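Local coordinates for transcriptional regulator (Streptococcus thermophilus LMD-9, PDB 5JUB), which binds DNA through a helix-turn-helix domain and the signalling peptide ComS through a tetratricopeptide domain, acting as a peptide-responsive transcriptional regulator, at a contact of chain A with DNA. Coordinates in Å, arbitrary orientation; residue numbers count along the deposited sequence, not the author numbering.

A contact of chain A with DNA. Residues 31, 36, 40, 46-48, 51. With nucleotides of chain B.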
# COMPACT_ATOMS: atom_id res chain seq x y z
N GLU A 31 -32.21 -4.46 -5.26
CA GLU A 31 -31.75 -3.37 -6.10
C GLU A 31 -31.57 -3.74 -7.57
O GLU A 31 -31.59 -2.85 -8.42
CB GLU A 31 -30.42 -2.81 -5.57
CG GLU A 31 -30.55 -2.08 -4.25
CD GLU A 31 -29.22 -1.67 -3.66
OE1 GLU A 31 -28.44 -2.57 -3.28
OE2 GLU A 31 -28.94 -0.46 -3.59
N GLN A 36 -32.66 -8.88 -15.06
CA GLN A 36 -32.25 -7.64 -15.70
C GLN A 36 -30.75 -7.57 -15.92
O GLN A 36 -30.29 -6.94 -16.88
CB GLN A 36 -32.73 -6.44 -14.89
CG GLN A 36 -32.53 -5.10 -15.58
CD GLN A 36 -33.16 -5.04 -16.95
OE1 GLN A 36 -34.19 -5.67 -17.21
NE2 GLN A 36 -32.55 -4.29 -17.86
N ILE A 40 -28.84 -6.56 -19.32
CA ILE A 40 -27.81 -5.52 -19.36
C ILE A 40 -26.54 -6.06 -20.01
O ILE A 40 -25.96 -5.42 -20.90
CB ILE A 40 -27.54 -4.98 -17.95
CG1 ILE A 40 -28.73 -4.17 -17.45
CG2 ILE A 40 -26.27 -4.15 -17.93
CD1 ILE A 40 -28.62 -3.75 -16.00
N LEU A 46 -30.29 -0.81 -21.86
CA LEU A 46 -29.23 0.09 -21.43
C LEU A 46 -29.37 0.35 -19.94
O LEU A 46 -30.41 0.85 -19.50
CB LEU A 46 -29.29 1.40 -22.19
CG LEU A 46 -28.02 2.24 -22.25
CD1 LEU A 46 -26.87 1.43 -22.81
CD2 LEU A 46 -28.24 3.50 -23.08
N PRO A 47 -28.36 0.03 -19.12
CA PRO A 47 -28.52 0.14 -17.67
C PRO A 47 -28.65 1.60 -17.23
O PRO A 47 -27.87 2.46 -17.64
CB PRO A 47 -27.23 -0.49 -17.12
CG PRO A 47 -26.24 -0.32 -18.22
CD PRO A 47 -27.01 -0.44 -19.50
N SER A 48 -29.66 1.86 -16.41
CA SER A 48 -29.82 3.19 -15.83
C SER A 48 -28.69 3.47 -14.84
O SER A 48 -27.98 2.57 -14.40
CB SER A 48 -31.17 3.32 -15.14
OG SER A 48 -31.26 2.44 -14.03
N ARG A 51 -29.00 1.35 -11.41
CA ARG A 51 -28.54 -0.03 -11.40
C ARG A 51 -27.06 -0.13 -11.71
O ARG A 51 -26.34 -0.94 -11.12
CB ARG A 51 -29.36 -0.86 -12.39
CG ARG A 51 -30.84 -0.53 -12.39
CD ARG A 51 -31.55 -1.03 -11.14
NE ARG A 51 -32.91 -0.50 -11.06
CZ ARG A 51 -33.83 -0.94 -10.21
NH1 ARG A 51 -33.55 -1.92 -9.37
NH2 ARG A 51 -35.04 -0.40 -10.21
P DA B 12 -33.60 0.26 -22.69
OP1 DA B 12 -32.22 0.55 -23.14
OP2 DA B 12 -34.28 -0.96 -23.17
O5' DA B 12 -33.62 0.25 -21.09
C5' DA B 12 -34.26 1.32 -20.39
C4' DA B 12 -34.24 1.10 -18.89
O4' DA B 12 -35.60 0.92 -18.41
C3' DA B 12 -33.49 -0.13 -18.42
O3' DA B 12 -33.01 0.08 -17.10
C2' DA B 12 -34.56 -1.21 -18.45
C1' DA B 12 -35.82 -0.44 -18.07
N9 DA B 12 -37.02 -0.89 -18.77
C8 DA B 12 -37.12 -1.22 -20.09
N7 DA B 12 -38.33 -1.60 -20.45
C5 DA B 12 -39.06 -1.51 -19.28
C6 DA B 12 -40.41 -1.78 -18.99
N6 DA B 12 -41.29 -2.20 -19.90
N1 DA B 12 -40.83 -1.60 -17.72
C2 DA B 12 -39.94 -1.17 -16.80
N3 DA B 12 -38.65 -0.89 -16.96
C4 DA B 12 -38.27 -1.08 -18.23
P DT B 13 -32.18 -1.06 -16.33
OP1 DT B 13 -31.26 -0.36 -15.42
OP2 DT B 13 -31.64 -2.00 -17.33
O5' DT B 13 -33.30 -1.82 -15.47
C5' DT B 13 -34.09 -1.09 -14.54
C4' DT B 13 -35.27 -1.92 -14.05
O4' DT B 13 -36.18 -2.16 -15.14
C3' DT B 13 -34.93 -3.30 -13.48
O3' DT B 13 -35.12 -3.29 -12.07
C2' DT B 13 -35.92 -4.26 -14.18
C1' DT B 13 -36.92 -3.30 -14.82
N1 DT B 13 -37.56 -3.83 -16.06
C2 DT B 13 -38.90 -4.16 -16.03
O2 DT B 13 -39.60 -4.04 -15.05
N3 DT B 13 -39.39 -4.63 -17.22
C4 DT B 13 -38.70 -4.81 -18.40
O4 DT B 13 -39.23 -5.24 -19.42
C5 DT B 13 -37.30 -4.45 -18.36
C7 DT B 13 -36.44 -4.60 -19.58
C6 DT B 13 -36.81 -3.98 -17.20
P DG B 14 -34.86 -4.62 -11.20
OP1 DG B 14 -34.43 -4.17 -9.85
OP2 DG B 14 -34.00 -5.54 -11.97
O5' DG B 14 -36.31 -5.27 -11.07
C5' DG B 14 -37.38 -4.54 -10.48
C4' DG B 14 -38.66 -5.35 -10.47
O4' DG B 14 -39.15 -5.50 -11.83
C3' DG B 14 -38.53 -6.76 -9.90
O3' DG B 14 -39.60 -7.03 -9.00
C2' DG B 14 -38.58 -7.66 -11.14
C1' DG B 14 -39.46 -6.85 -12.08
N9 DG B 14 -39.21 -7.13 -13.49
C8 DG B 14 -38.00 -7.05 -14.14
N7 DG B 14 -38.07 -7.35 -15.41
C5 DG B 14 -39.41 -7.65 -15.61
C6 DG B 14 -40.09 -8.05 -16.79
O6 DG B 14 -39.62 -8.22 -17.92
N1 DG B 14 -41.45 -8.26 -16.56
C2 DG B 14 -42.07 -8.10 -15.34
N2 DG B 14 -43.39 -8.35 -15.32
N3 DG B 14 -41.45 -7.73 -14.23
C4 DG B 14 -40.13 -7.52 -14.44
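Gln36 and Ser48 grip the phosphate of DT13 from different parts of a helix-turn-helix domain, Gln36 from helix 34-42, probably the recognition helix, and Ser48 from the loop that leads into helix 49-59. The middle of the patch is the close-packed part. Gln36 has CG anti to the backbone N (chi1 -172°) and then bends at chi2, which lays its amide alongside the backbone of DT13. NE2 gives a hydrogen bond to the phosphate oxygen OP2 at 2.5 Å, well tilted from the amide plane and bent at the hydrogen, while OE1 turns to the thymine, 3.4 Å from its methyl carbon C7. A long side chain with a polar tip suits this place, because its CG can pack against the sugar, 3.7 Å from C3', as the amide reaches the phosphate. Arg51 hides almost as much surface. Its guanidinium face lies over O3' of DT13, and NH1 forms a salt bridge to OP1 of DG14, although the N-H points off that line. Its long, charged chain suits a reach between successive phosphates.

The other oxygen of the DT13 phosphate, OP1, takes two bonds from Ser48: a nearly straight one from the backbone N at 2.9 Å (166° at H) and another from OG at 3.1 Å. The small hydroxyl stands between the backbone N and the carbonyl carbon (chi1 65°), a position from which it joins its own N-H on one oxygen. Ser48 lies immediately ahead of helix 49-59, the positive end of whose dipole may favour the anionic phosphate.

At DA12, Leu46 uses its backbone N for a hydrogen bond to OP1, a bond in which neither the leucine side chain nor the base takes part; CB stays beside OP1 while the branched end points away. The rim is loose. Ile40 brings CG1 to 3.6 Å from OP2 of DT13 without bonding, an apolar branch suited to a margin that asks for no polar group. Pro47 barely touches, and Glu31 only sets its backbone O 3.4 Å from OP1 of DG14, acceptor facing acceptor.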